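Local coordinates for protein beta-N-acetylhexosaminidase (Bacteroides fragilis, PDB 4PYS) that probably hydrolyses terminal beta-linked N-acetylhexosamine residues from glycans, as a member of glycosyl hydrolase family 20, at residues Leu429-Ala434 with Leu455-Gln460; Arg133-Asp138 with Lys150-Met155; Ala156-Met161 with Arg449-Ile454; Phe407-Val412 with Asp471-Lys476; Leu369-Ala374 with Tyr379-Gly384. All coordinates share one frame; numbering follows the deposited sequence.

Interaction 1: Leu429-Ala434 with Leu455-Gln460; sequences LGMSSA and LALAEQ
M431, a selenomethionine, reaches from strand 429-434 to the helix 455-460 and ends against L457 and Q460. Its CB leaves the strand on the side of the helix, CG lies anti to the carbonyl carbon (chi1 -59°), and the chain runs on to the selenium, which comes to rest 3.8 Å from CB of Q460. A bend at the last torsion (chi3 57°) turns the methyl back along the helix: CE of M431 sits 3.6 Å from OE1 of Q460 and 4.1 Å from CD2 of L457. The selenomethionine and glutamine side chains cross at about a right angle. Two residues further along the strand, CB of S433 meets CD1 of L457 at 3.6 Å; CD2 of L457 thus faces M431 and CD1 faces S433. Strand and helix run almost antiparallel (169°), packing a helix of the catalytic (beta/alpha)8-type barrel on the outer side of one of its strands. The polar groups in this layer bond elsewhere: S433 OG to the carbonyl of S134, and the Q460 amide to V412 O and N416. The amide is thereby fixed at both ends, and what it offers M431 is van der Waals contact alone in a buried, chiefly apolar interface.

Interaction 2: Arg133-Asp138 with Lys150-Met155; sequences RSFMLD and KKYIDM
F135 and M155 meet because both carry CG opposite the backbone N (chi1 171° and 174°), which sends the ring out from the strand and the selenomethionine chain out from the helix toward each other. This is the first half of a beta-alpha-beta unit of the catalytic barrel, in which strand 132-138 is followed by helix 146-158 and then by the parallel strand 163-170. The helix packs back on its own strand at an angle of 163° between the two short segments. L137 and F135, two residues apart on the strand, both point to the helix, where Y152 and M155 lie about one turn apart. CB of Y152 approaches CE2 of F135 at 4.0 Å, the two side chains meeting at a slant, while CD2 of L137 lies 4.4 Å from CD2 of Y152 in a looser contact. The Y152 hydroxyl is hydrogen-bonded to D447, which holds the far end of the ring. A bend at the last torsion of M155 aims its methyl at the phenyl ring, giving a CH-pi and Met-aromatic contact with the chain at about a right angle to F135. CE of M155 stands 3.5 Å above the plane of the F135 ring, over its centre.

Interaction 3: Ala156-Met161 with Arg449-Ile454; sequences ASMLKM and RVFPRI
F451 and I454 receive the side chains that leave the end of helix 146-158. That end is a Schellman motif, with K160 in positive phi as its C-prime residue and M161 N bonded to A156 O; the turn belongs to the first beta-alpha-beta unit of the catalytic barrel. Opposite it, the chain passes from helix 447-450 to helix 453-462. R449, first in order, gives its carbonyl oxygen to NH2 of R453 at 3.0 Å; the bond lies near the guanidinium plane and bridges the break between these helices. F451 follows, its ring reaching toward M158: CE of that selenomethionine lies 4.3 Å from CZ of F451, at the ring edge and near its plane. The cis peptide before P452 falls in the break between the two helices. R453 also places its guanidinium near F407 in a cation-pi contact. I454 completes the walk and carries the main packing. With CG1 anti to the backbone N (chi1 -164°), the ethyl branch faces M161, while CG2 and, less closely, CG1 meet CD1 of L159. CG2 rests over one face of the F451 ring, offset toward its rim, and CG2 of I454 also lies 3.9 Å from CD1 of L159. The extended chain of M161 ends against the ethyl branch, its CE within 3.8 Å of CG1 and 3.9 Å of CD1 of I454.

Interaction 4: Phe407-Val412 with Asp471-Lys476; sequences FDLEDV and DEFYGK. With FMT (formic acid), chain K.
L409 projects from the first turn of helix 409-415 toward the helix 470-486, where F473 and Y474 receive its two methyl groups. With CG anti to the backbone N (chi1 -168°), the leucine directs its fork at that helix and crosses each aromatic side chain obliquely. Its CD1 lies near the plane of the F473 ring, at the edge, 4.1 Å from CE2. The other methyl, CD2, is 3.8 Å from CD1 of Y474 and also within 4.2 Å of CE2 of F473; both methyls thus border F473, and CD2 reaches Y474 as well. Each ring also has a partner beyond the leucine: F473 stacks with Y413, and the ring of Y474 meets that of F470. The helix that presents L409 begins with a capping box. D408, at the N-cap, accepts from the backbone N of D411 through OD1 at 3.1 Å, nearly along the C-O axis, and D408 N returns a bond to OD2 of D411 at 3.0 Å, on the anti side of that carboxylate. D411 is also salt-bridged to R415. In the second segment, NZ of K476 makes a salt bridge to E468 and a weak hydrogen bond, 3.4 Å, to O1 of a formic acid molecule probably taken from the crystallisation liquor. Between these two segments the contact is purely apolar, while the reciprocal aspartate bonds fix the turn from which L409 springs.

Interaction 5: Leu369-Ala374 with Tyr379-Gly384; sequences LALKNA and YPVICG
A single hydrogen bond links the segments: N of Y379 donates to the carbonyl oxygen of A374 at 2.8 Å, with an N-H...O angle of 157°. Through this bond the last part of helix 369-376 holds the chain that turns back toward the sheet. Apolar contacts take up the rest. CB of A374 lies 4.0 Å from CB of Y379 and presses on CG2 of V381 at 3.4 Å, tighter than usual van der Waals contact. Here the helix packs against strand 381-383, which follows it in the chain and is inserted in the parallel barrel sheet between strands 356-360 and 428-435, as expected for the alternating helices and strands of a (beta/alpha)8-type catalytic domain. One turn earlier on the helix, L371 packs on the same valine: with CG anti to the backbone N (chi1 172°), it brings CD1 to 4.1 Å from CG1 of V381, and the two side chains cross at about a right angle. Aromatic contact is slight, since CD2 of Y379 comes 4.1 Å from CA of A374 at an oblique approach. The same ring meets H377 at a low angle between planes, and its hydroxyl is hydrogen-bonded to the backbone N of L352.

Overall arrangement
From the N terminus, interaction 2 closes the first short loop, strand 132-138 back to helix 146-158. That helix's end then opens interaction 3, whose loop of 287 residues reaches helix 453-462 and encloses interaction 5, a local closure between helix 369-376 and strand 381-383. Interaction 4 opens at 407-412 and closes at 471-476, crossing interaction 3 and containing interaction 1, which itself crosses interaction 3. Strand 428-435 lies between strands 132-138 and 381-383, linking interactions 2, 1 and 5 in one barrel sheet: S433 O probably bonds M136 N, and L429 N bonds V381 O. Helix 453-462 joins interactions 1 and 3, while V412 O bonded to Q460 NE2 connects interaction 4.

Interaction 1: Leu429-Ala434 with Leu455-Gln460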
# COMPACT_ATOMS: atom_id res chain seq x y z
N LEU A 429 -2.59 -10.53 9.29
CA LEU A 429 -1.73 -10.61 8.12
C LEU A 429 -0.56 -9.64 8.17
O LEU A 429 0.54 -9.95 7.70
CB LEU A 429 -2.53 -10.32 6.86
CG LEU A 429 -3.65 -11.31 6.54
CD1 LEU A 429 -4.31 -10.92 5.23
CD2 LEU A 429 -3.12 -12.74 6.49
N GLY A 430 -0.81 -8.46 8.73
CA GLY A 430 0.23 -7.45 8.78
C GLY A 430 -0.37 -6.08 9.01
O GLY A 430 -1.41 -5.96 9.67
N MSE A 431 0.28 -5.07 8.44
CA MSE A 431 -0.03 -3.68 8.72
C MSE A 431 -0.15 -2.87 7.45
O MSE A 431 0.47 -3.20 6.43
CB MSE A 431 1.11 -3.07 9.54
CG MSE A 431 1.37 -3.77 10.86
SE MSE A 431 2.91 -2.93 11.73
CE MSE A 431 2.27 -1.10 11.78
N SER A 432 -0.94 -1.81 7.51
CA SER A 432 -1.00 -0.86 6.41
C SER A 432 -0.67 0.54 6.89
O SER A 432 -0.68 0.82 8.10
CB SER A 432 -2.38 -0.85 5.74
OG SER A 432 -3.40 -0.53 6.66
N SER A 433 -0.36 1.41 5.94
CA SER A 433 -0.14 2.83 6.20
C SER A 433 -0.95 3.53 5.11
O SER A 433 -1.17 2.95 4.04
CB SER A 433 1.33 3.18 6.05
OG SER A 433 1.84 2.72 4.81
N ALA A 434 -1.42 4.75 5.38
CA ALA A 434 -2.29 5.40 4.42
C ALA A 434 -2.06 6.89 4.31
O ALA A 434 -1.71 7.56 5.29
CB ALA A 434 -3.75 5.14 4.75
N LEU A 455 8.63 5.90 8.09
CA LEU A 455 9.79 5.08 8.39
C LEU A 455 9.53 4.24 9.63
O LEU A 455 10.04 3.13 9.76
CB LEU A 455 11.03 5.96 8.60
CG LEU A 455 11.49 6.74 7.37
CD1 LEU A 455 12.66 7.64 7.73
CD2 LEU A 455 11.90 5.77 6.27
N ALA A 456 8.76 4.79 10.57
CA ALA A 456 8.44 4.04 11.78
C ALA A 456 7.48 2.91 11.44
O ALA A 456 7.60 1.80 11.97
CB ALA A 456 7.84 4.96 12.83
N LEU A 457 6.55 3.18 10.54
CA LEU A 457 5.62 2.14 10.08
C LEU A 457 6.37 1.05 9.33
O LEU A 457 6.13 -0.14 9.56
CB LEU A 457 4.51 2.76 9.22
CG LEU A 457 3.59 3.69 10.02
CD1 LEU A 457 2.63 4.46 9.11
CD2 LEU A 457 2.83 2.91 11.09
N ALA A 458 7.28 1.43 8.43
CA ALA A 458 8.08 0.43 7.70
C ALA A 458 8.92 -0.41 8.64
O ALA A 458 9.10 -1.60 8.42
CB ALA A 458 8.97 1.10 6.66
N GLU A 459 9.45 0.21 9.68
CA GLU A 459 10.25 -0.52 10.67
C GLU A 459 9.38 -1.55 11.40
O GLU A 459 9.77 -2.70 11.61
CB GLU A 459 10.85 0.48 11.67
CG GLU A 459 11.79 -0.12 12.70
CD GLU A 459 13.18 -0.36 12.16
OE1 GLU A 459 13.40 -0.16 10.95
OE2 GLU A 459 14.07 -0.75 12.94
N GLN A 460 8.19 -1.12 11.80
CA GLN A 460 7.27 -2.02 12.51
C GLN A 460 6.82 -3.18 11.61
O GLN A 460 6.63 -4.30 12.09
CB GLN A 460 6.07 -1.21 13.01
CG GLN A 460 6.45 -0.34 14.22
CD GLN A 460 5.37 0.65 14.62
OE1 GLN A 460 4.41 0.87 13.88
NE2 GLN A 460 5.54 1.25 15.78

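Interaction 2: Arg133-Asp138 with Lys150-Met155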
# COMPACT_ATOMS: atom_id res chain seq x y z
N ARG A 133 2.46 -5.83 4.08
CA ARG A 133 3.12 -4.55 4.38
C ARG A 133 2.73 -3.58 3.27
O ARG A 133 3.27 -3.66 2.16
CB ARG A 133 4.65 -4.75 4.41
CG ARG A 133 5.09 -5.84 5.42
CD ARG A 133 6.61 -6.07 5.49
NE ARG A 133 7.17 -6.29 4.16
CZ ARG A 133 7.07 -7.42 3.46
NH1 ARG A 133 6.43 -8.49 3.96
NH2 ARG A 133 7.62 -7.49 2.25
N SER A 134 1.78 -2.67 3.54
CA SER A 134 1.22 -1.86 2.44
C SER A 134 1.22 -0.37 2.71
O SER A 134 1.24 0.08 3.86
CB SER A 134 -0.21 -2.28 2.09
OG SER A 134 -1.09 -1.99 3.16
N PHE A 135 1.18 0.39 1.61
CA PHE A 135 0.97 1.83 1.66
C PHE A 135 -0.20 2.12 0.74
O PHE A 135 -0.24 1.60 -0.37
CB PHE A 135 2.19 2.59 1.14
CG PHE A 135 1.95 4.06 0.97
CD1 PHE A 135 1.79 4.87 2.08
CD2 PHE A 135 1.87 4.63 -0.30
CE1 PHE A 135 1.58 6.25 1.95
CE2 PHE A 135 1.65 6.02 -0.44
CZ PHE A 135 1.49 6.81 0.68
N MSE A 136 -1.15 2.92 1.22
CA MSE A 136 -2.31 3.31 0.42
C MSE A 136 -2.26 4.78 0.03
O MSE A 136 -1.98 5.64 0.87
CB MSE A 136 -3.60 3.08 1.20
CG MSE A 136 -4.85 3.28 0.32
SE MSE A 136 -6.38 3.91 1.33
CE MSE A 136 -5.93 5.80 1.34
N LEU A 137 -2.55 5.08 -1.24
CA LEU A 137 -2.66 6.47 -1.67
C LEU A 137 -4.08 6.71 -2.16
O LEU A 137 -4.62 5.90 -2.91
CB LEU A 137 -1.66 6.80 -2.78
CG LEU A 137 -1.67 8.25 -3.28
CD1 LEU A 137 -1.34 9.22 -2.16
CD2 LEU A 137 -0.71 8.41 -4.44
N ASP A 138 -4.66 7.82 -1.71
CA ASP A 138 -6.01 8.23 -2.10
C ASP A 138 -5.90 8.99 -3.42
O ASP A 138 -5.56 10.18 -3.43
CB ASP A 138 -6.58 9.13 -1.00
CG ASP A 138 -7.98 9.66 -1.30
OD1 ASP A 138 -8.57 9.40 -2.38
OD2 ASP A 138 -8.48 10.37 -0.41
N LYS A 150 4.13 6.39 -9.54
CA LYS A 150 5.37 5.60 -9.57
C LYS A 150 6.30 5.94 -8.41
O LYS A 150 6.92 5.06 -7.83
CB LYS A 150 6.11 5.81 -10.90
CG LYS A 150 5.44 5.12 -12.09
CD LYS A 150 6.20 5.40 -13.36
CE LYS A 150 5.57 4.68 -14.54
NZ LYS A 150 6.32 4.99 -15.79
N LYS A 151 6.38 7.22 -8.06
CA LYS A 151 7.23 7.67 -6.96
C LYS A 151 6.88 6.97 -5.65
O LYS A 151 7.76 6.59 -4.88
CB LYS A 151 7.11 9.19 -6.78
CG LYS A 151 7.71 9.72 -5.46
CD LYS A 151 7.70 11.25 -5.42
CE LYS A 151 8.25 11.78 -4.07
NZ LYS A 151 8.28 13.29 -4.05
N TYR A 152 5.59 6.79 -5.40
CA TYR A 152 5.18 6.17 -4.14
C TYR A 152 5.22 4.65 -4.18
O TYR A 152 5.41 4.00 -3.15
CB TYR A 152 3.84 6.75 -3.65
CG TYR A 152 4.07 8.20 -3.32
CD1 TYR A 152 4.85 8.55 -2.23
CD2 TYR A 152 3.57 9.20 -4.13
CE1 TYR A 152 5.11 9.88 -1.93
CE2 TYR A 152 3.81 10.54 -3.83
CZ TYR A 152 4.58 10.87 -2.74
OH TYR A 152 4.82 12.19 -2.48
N ILE A 153 5.07 4.08 -5.37
CA ILE A 153 5.33 2.65 -5.54
C ILE A 153 6.83 2.39 -5.30
O ILE A 153 7.21 1.44 -4.60
CB ILE A 153 4.94 2.20 -6.94
CG1 ILE A 153 3.41 2.18 -7.05
CG2 ILE A 153 5.56 0.83 -7.28
CD1 ILE A 153 2.87 1.92 -8.47
N ASP A 154 7.66 3.25 -5.87
CA ASP A 154 9.11 3.13 -5.67
C ASP A 154 9.44 3.29 -4.18
O ASP A 154 10.30 2.57 -3.65
CB ASP A 154 9.82 4.20 -6.50
CG ASP A 154 11.28 3.89 -6.75
OD1 ASP A 154 11.61 2.72 -7.06
OD2 ASP A 154 12.11 4.82 -6.62
N MSE A 155 8.76 4.21 -3.51
CA MSE A 155 8.97 4.38 -2.06
C MSE A 155 8.62 3.11 -1.30
O MSE A 155 9.36 2.67 -0.41
CB MSE A 155 8.12 5.54 -1.53
CG MSE A 155 8.21 5.65 -0.01
SE MSE A 155 6.71 6.65 0.72
CE MSE A 155 5.35 5.29 0.46

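Interaction 3: Ala156-Met161 with Arg449-Ile454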
# COMPACT_ATOMS: atom_id res chain seq x y z
N ALA A 156 7.50 2.51 -1.66
CA ALA A 156 7.04 1.32 -0.95
C ALA A 156 8.09 0.23 -1.07
O ALA A 156 8.44 -0.41 -0.08
CB ALA A 156 5.70 0.85 -1.54
N SER A 157 8.63 0.05 -2.27
CA SER A 157 9.67 -0.96 -2.49
C SER A 157 10.93 -0.63 -1.71
O SER A 157 11.56 -1.51 -1.12
CB SER A 157 10.01 -1.04 -3.98
OG SER A 157 10.91 -2.12 -4.23
N MSE A 158 11.29 0.65 -1.71
CA MSE A 158 12.48 1.12 -1.01
C MSE A 158 12.42 0.79 0.48
O MSE A 158 13.45 0.54 1.11
CB MSE A 158 12.61 2.65 -1.21
CG MSE A 158 13.79 3.27 -0.48
SE MSE A 158 13.79 5.20 -0.77
CE MSE A 158 12.18 5.62 0.30
N LEU A 159 11.21 0.78 1.03
CA LEU A 159 11.01 0.56 2.45
C LEU A 159 10.63 -0.89 2.73
O LEU A 159 10.19 -1.24 3.83
CB LEU A 159 9.90 1.50 2.96
CG LEU A 159 10.28 2.99 2.89
CD1 LEU A 159 9.15 3.86 3.38
CD2 LEU A 159 11.54 3.27 3.68
N LYS A 160 10.83 -1.73 1.71
CA LYS A 160 10.58 -3.18 1.78
C LYS A 160 9.11 -3.58 2.02
O LYS A 160 8.83 -4.66 2.52
CB LYS A 160 11.52 -3.86 2.79
CG LYS A 160 13.01 -3.68 2.42
CD LYS A 160 13.88 -4.70 3.17
CE LYS A 160 15.33 -4.67 2.72
NZ LYS A 160 16.07 -3.47 3.26
N MSE A 161 8.18 -2.72 1.62
CA MSE A 161 6.77 -3.12 1.60
C MSE A 161 6.50 -3.99 0.40
O MSE A 161 7.36 -4.12 -0.48
CB MSE A 161 5.90 -1.88 1.57
CG MSE A 161 6.17 -1.04 2.79
SE MSE A 161 4.96 0.49 2.80
CE MSE A 161 5.74 1.43 4.34
N ARG A 449 3.84 15.04 4.89
CA ARG A 449 2.98 14.22 5.73
C ARG A 449 3.51 12.79 5.85
O ARG A 449 3.50 12.17 6.93
CB ARG A 449 1.57 14.16 5.11
CG ARG A 449 0.75 15.43 5.29
CD ARG A 449 -0.29 15.57 4.17
NE ARG A 449 -1.21 16.66 4.46
CZ ARG A 449 -0.91 17.95 4.34
NH1 ARG A 449 0.29 18.32 3.92
NH2 ARG A 449 -1.82 18.86 4.65
N VAL A 450 3.99 12.25 4.74
CA VAL A 450 4.43 10.86 4.69
C VAL A 450 5.73 10.63 5.46
O VAL A 450 5.84 9.67 6.23
CB VAL A 450 4.56 10.40 3.25
CG1 VAL A 450 5.20 9.00 3.19
CG2 VAL A 450 3.17 10.38 2.58
N PHE A 451 6.72 11.52 5.26
CA PHE A 451 8.03 11.39 5.93
C PHE A 451 8.19 12.39 7.06
O PHE A 451 7.84 13.55 6.91
CB PHE A 451 9.15 11.65 4.91
CG PHE A 451 9.31 10.55 3.91
CD1 PHE A 451 8.58 10.55 2.74
CD2 PHE A 451 10.18 9.50 4.17
CE1 PHE A 451 8.72 9.52 1.82
CE2 PHE A 451 10.33 8.46 3.25
CZ PHE A 451 9.59 8.49 2.08
N PRO A 452 8.81 11.97 8.18
CA PRO A 452 9.46 10.68 8.40
C PRO A 452 8.58 9.61 9.04
O PRO A 452 9.09 8.53 9.28
CB PRO A 452 10.58 11.03 9.41
CG PRO A 452 9.97 12.14 10.22
CD PRO A 452 9.14 12.95 9.23
N ARG A 453 7.32 9.88 9.32
CA ARG A 453 6.55 8.89 10.08
C ARG A 453 6.38 7.54 9.38
O ARG A 453 6.27 6.51 10.03
CB ARG A 453 5.21 9.47 10.52
CG ARG A 453 5.36 10.59 11.57
CD ARG A 453 4.03 11.29 11.86
NE ARG A 453 3.46 11.83 10.62
CZ ARG A 453 2.22 12.28 10.50
NH1 ARG A 453 1.40 12.28 11.54
NH2 ARG A 453 1.80 12.73 9.32
N ILE A 454 6.40 7.53 8.05
CA ILE A 454 6.32 6.23 7.36
C ILE A 454 7.51 5.32 7.68
O ILE A 454 7.42 4.09 7.57
CB ILE A 454 6.17 6.40 5.82
CG1 ILE A 454 5.70 5.08 5.20
CG2 ILE A 454 7.48 6.89 5.19
CD1 ILE A 454 4.82 5.24 4.02

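Interaction 4: Phe407-Val412 with Asp471-Lys476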
# COMPACT_ATOMS: atom_id res chain seq x y z
N PHE A 407 -0.72 13.41 15.21
CA PHE A 407 0.25 12.60 15.95
C PHE A 407 1.66 12.77 15.39
O PHE A 407 1.83 13.22 14.25
CB PHE A 407 -0.14 11.11 16.00
CG PHE A 407 -0.14 10.41 14.65
CD1 PHE A 407 1.01 9.79 14.18
CD2 PHE A 407 -1.30 10.33 13.90
CE1 PHE A 407 1.01 9.13 12.96
CE2 PHE A 407 -1.30 9.66 12.67
CZ PHE A 407 -0.15 9.06 12.21
N ASP A 408 2.67 12.40 16.17
CA ASP A 408 4.04 12.55 15.68
C ASP A 408 4.83 11.25 15.67
O ASP A 408 4.27 10.16 15.84
CB ASP A 408 4.77 13.69 16.45
CG ASP A 408 5.14 13.31 17.88
OD1 ASP A 408 4.91 12.16 18.30
OD2 ASP A 408 5.68 14.19 18.59
N LEU A 409 6.13 11.35 15.46
CA LEU A 409 6.96 10.16 15.29
C LEU A 409 7.03 9.31 16.56
O LEU A 409 7.09 8.07 16.49
CB LEU A 409 8.37 10.55 14.82
CG LEU A 409 9.27 9.41 14.33
CD1 LEU A 409 8.73 8.79 13.03
CD2 LEU A 409 10.69 9.92 14.12
N GLU A 410 7.02 9.97 17.72
CA GLU A 410 6.97 9.25 18.99
C GLU A 410 5.67 8.47 19.15
O GLU A 410 5.69 7.34 19.63
CB GLU A 410 7.15 10.19 20.20
CG GLU A 410 8.60 10.39 20.62
CD GLU A 410 8.75 11.13 21.95
OE1 GLU A 410 9.69 11.93 22.07
OE2 GLU A 410 7.93 10.91 22.87
N ASP A 411 4.54 9.07 18.76
CA ASP A 411 3.27 8.37 18.88
C ASP A 411 3.27 7.11 18.03
O ASP A 411 2.89 6.03 18.50
CB ASP A 411 2.09 9.27 18.48
CG ASP A 411 1.92 10.47 19.39
OD1 ASP A 411 2.00 10.31 20.63
OD2 ASP A 411 1.70 11.58 18.85
N VAL A 412 3.70 7.22 16.78
CA VAL A 412 3.63 6.05 15.91
C VAL A 412 4.62 4.99 16.39
O VAL A 412 4.29 3.81 16.46
CB VAL A 412 3.79 6.38 14.40
CG1 VAL A 412 5.00 7.23 14.14
CG2 VAL A 412 3.83 5.10 13.57
N ASP A 471 15.11 6.49 20.86
CA ASP A 471 16.30 7.31 20.68
C ASP A 471 17.18 6.69 19.61
O ASP A 471 17.72 7.39 18.75
CB ASP A 471 17.08 7.46 21.98
CG ASP A 471 16.30 8.20 23.05
OD1 ASP A 471 15.52 9.12 22.71
OD2 ASP A 471 16.49 7.87 24.24
N GLU A 472 17.33 5.36 19.63
CA GLU A 472 18.13 4.70 18.61
C GLU A 472 17.49 4.79 17.23
O GLU A 472 18.17 5.07 16.23
CB GLU A 472 18.37 3.22 18.95
CG GLU A 472 19.15 2.51 17.86
CD GLU A 472 19.51 1.07 18.21
OE1 GLU A 472 18.90 0.52 19.15
OE2 GLU A 472 20.41 0.51 17.55
N PHE A 473 16.19 4.55 17.17
CA PHE A 473 15.46 4.61 15.91
C PHE A 473 15.50 6.02 15.32
O PHE A 473 15.77 6.19 14.13
CB PHE A 473 14.02 4.20 16.12
CG PHE A 473 13.17 4.49 14.93
CD1 PHE A 473 13.27 3.70 13.80
CD2 PHE A 473 12.30 5.58 14.94
CE1 PHE A 473 12.49 3.99 12.68
CE2 PHE A 473 11.53 5.86 13.83
CZ PHE A 473 11.63 5.06 12.70
N TYR A 474 15.24 7.03 16.14
CA TYR A 474 15.25 8.41 15.66
C TYR A 474 16.65 8.82 15.17
O TYR A 474 16.80 9.56 14.19
CB TYR A 474 14.75 9.33 16.78
CG TYR A 474 14.65 10.79 16.41
CD1 TYR A 474 14.08 11.19 15.20
CD2 TYR A 474 15.09 11.77 17.28
CE1 TYR A 474 13.97 12.54 14.87
CE2 TYR A 474 14.99 13.11 16.97
CZ TYR A 474 14.43 13.49 15.76
OH TYR A 474 14.34 14.83 15.45
N GLY A 475 17.69 8.34 15.85
CA GLY A 475 19.05 8.60 15.41
C GLY A 475 19.30 8.05 14.02
O GLY A 475 19.99 8.68 13.20
N LYS A 476 18.74 6.88 13.73
CA LYS A 476 18.87 6.28 12.41
C LYS A 476 18.13 7.10 11.36
O LYS A 476 18.65 7.33 10.28
CB LYS A 476 18.30 4.85 12.41
CG LYS A 476 19.09 3.85 13.27
CD LYS A 476 18.41 2.47 13.16
CE LYS A 476 19.04 1.47 14.10
NZ LYS A 476 18.43 0.13 13.91
C FMT K . 20.84 -0.56 10.39
O1 FMT K . 20.75 -0.82 11.60
O2 FMT K . 21.68 -1.05 9.62

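Interaction 5: Leu369-Ala374 with Tyr379-Gly384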
# COMPACT_ATOMS: atom_id res chain seq x y z
N LEU A 369 -12.80 -3.06 17.92
CA LEU A 369 -14.05 -3.75 17.59
C LEU A 369 -13.95 -4.60 16.33
O LEU A 369 -14.36 -5.76 16.33
CB LEU A 369 -15.22 -2.75 17.47
CG LEU A 369 -16.59 -3.37 17.17
CD1 LEU A 369 -16.94 -4.43 18.20
CD2 LEU A 369 -17.68 -2.31 17.14
N ALA A 370 -13.39 -4.05 15.26
CA ALA A 370 -13.31 -4.79 14.00
C ALA A 370 -12.36 -5.97 14.11
O ALA A 370 -12.62 -7.04 13.56
CB ALA A 370 -12.88 -3.89 12.87
N LEU A 371 -11.25 -5.75 14.79
CA LEU A 371 -10.30 -6.82 15.05
C LEU A 371 -10.98 -7.95 15.81
O LEU A 371 -10.85 -9.12 15.46
CB LEU A 371 -9.11 -6.28 15.86
CG LEU A 371 -8.14 -7.35 16.35
CD1 LEU A 371 -7.49 -8.02 15.18
CD2 LEU A 371 -7.08 -6.77 17.27
N LYS A 372 -11.73 -7.59 16.85
CA LYS A 372 -12.41 -8.60 17.67
C LYS A 372 -13.48 -9.38 16.89
O LYS A 372 -13.60 -10.59 17.04
CB LYS A 372 -13.02 -7.97 18.92
CG LYS A 372 -12.01 -7.73 20.04
CD LYS A 372 -12.69 -7.47 21.39
CE LYS A 372 -13.09 -6.01 21.59
NZ LYS A 372 -14.45 -5.70 21.04
N ASN A 373 -14.25 -8.70 16.05
CA ASN A 373 -15.30 -9.38 15.30
C ASN A 373 -14.75 -10.21 14.13
O ASN A 373 -15.31 -11.24 13.77
CB ASN A 373 -16.37 -8.40 14.82
CG ASN A 373 -17.22 -7.89 15.96
OD1 ASN A 373 -17.08 -8.34 17.10
ND2 ASN A 373 -18.11 -6.95 15.67
N ALA A 374 -13.64 -9.75 13.56
CA ALA A 374 -12.97 -10.52 12.52
C ALA A 374 -12.45 -11.85 13.06
O ALA A 374 -12.58 -12.88 12.40
CB ALA A 374 -11.84 -9.71 11.90
N TYR A 379 -12.09 -14.19 10.00
CA TYR A 379 -11.64 -13.38 8.87
C TYR A 379 -10.21 -12.92 9.13
O TYR A 379 -9.92 -12.40 10.20
CB TYR A 379 -12.50 -12.11 8.71
CG TYR A 379 -14.00 -12.32 8.52
CD1 TYR A 379 -14.49 -13.39 7.80
CD2 TYR A 379 -14.91 -11.40 9.04
CE1 TYR A 379 -15.87 -13.56 7.62
CE2 TYR A 379 -16.27 -11.56 8.87
CZ TYR A 379 -16.75 -12.64 8.16
OH TYR A 379 -18.11 -12.81 7.99
N PRO A 380 -9.33 -13.07 8.13
CA PRO A 380 -7.99 -12.47 8.23
C PRO A 380 -8.07 -10.95 8.33
O PRO A 380 -9.03 -10.37 7.82
CB PRO A 380 -7.32 -12.86 6.91
CG PRO A 380 -8.09 -14.03 6.41
CD PRO A 380 -9.50 -13.84 6.88
N VAL A 381 -7.07 -10.33 8.95
CA VAL A 381 -7.11 -8.91 9.28
C VAL A 381 -5.85 -8.19 8.84
O VAL A 381 -4.74 -8.70 9.05
CB VAL A 381 -7.22 -8.70 10.81
CG1 VAL A 381 -7.07 -7.22 11.18
CG2 VAL A 381 -8.51 -9.23 11.33
N ILE A 382 -6.01 -7.01 8.26
CA ILE A 382 -4.91 -6.08 8.04
C ILE A 382 -5.03 -4.96 9.07
O ILE A 382 -6.11 -4.37 9.21
CB ILE A 382 -4.97 -5.47 6.63
CG1 ILE A 382 -4.76 -6.57 5.58
CG2 ILE A 382 -3.93 -4.34 6.47
CD1 ILE A 382 -5.36 -6.22 4.21
N CYS A 383 -3.95 -4.69 9.81
CA CYS A 383 -3.99 -3.67 10.86
C CYS A 383 -3.62 -2.32 10.29
O CYS A 383 -2.45 -2.06 10.01
CB CYS A 383 -3.03 -4.04 12.01
SG CYS A 383 -3.37 -5.63 12.77
N GLY A 384 -4.62 -1.45 10.12
CA GLY A 384 -4.39 -0.14 9.53
C GLY A 384 -5.11 0.96 10.29
O GLY A 384 -5.83 1.76 9.70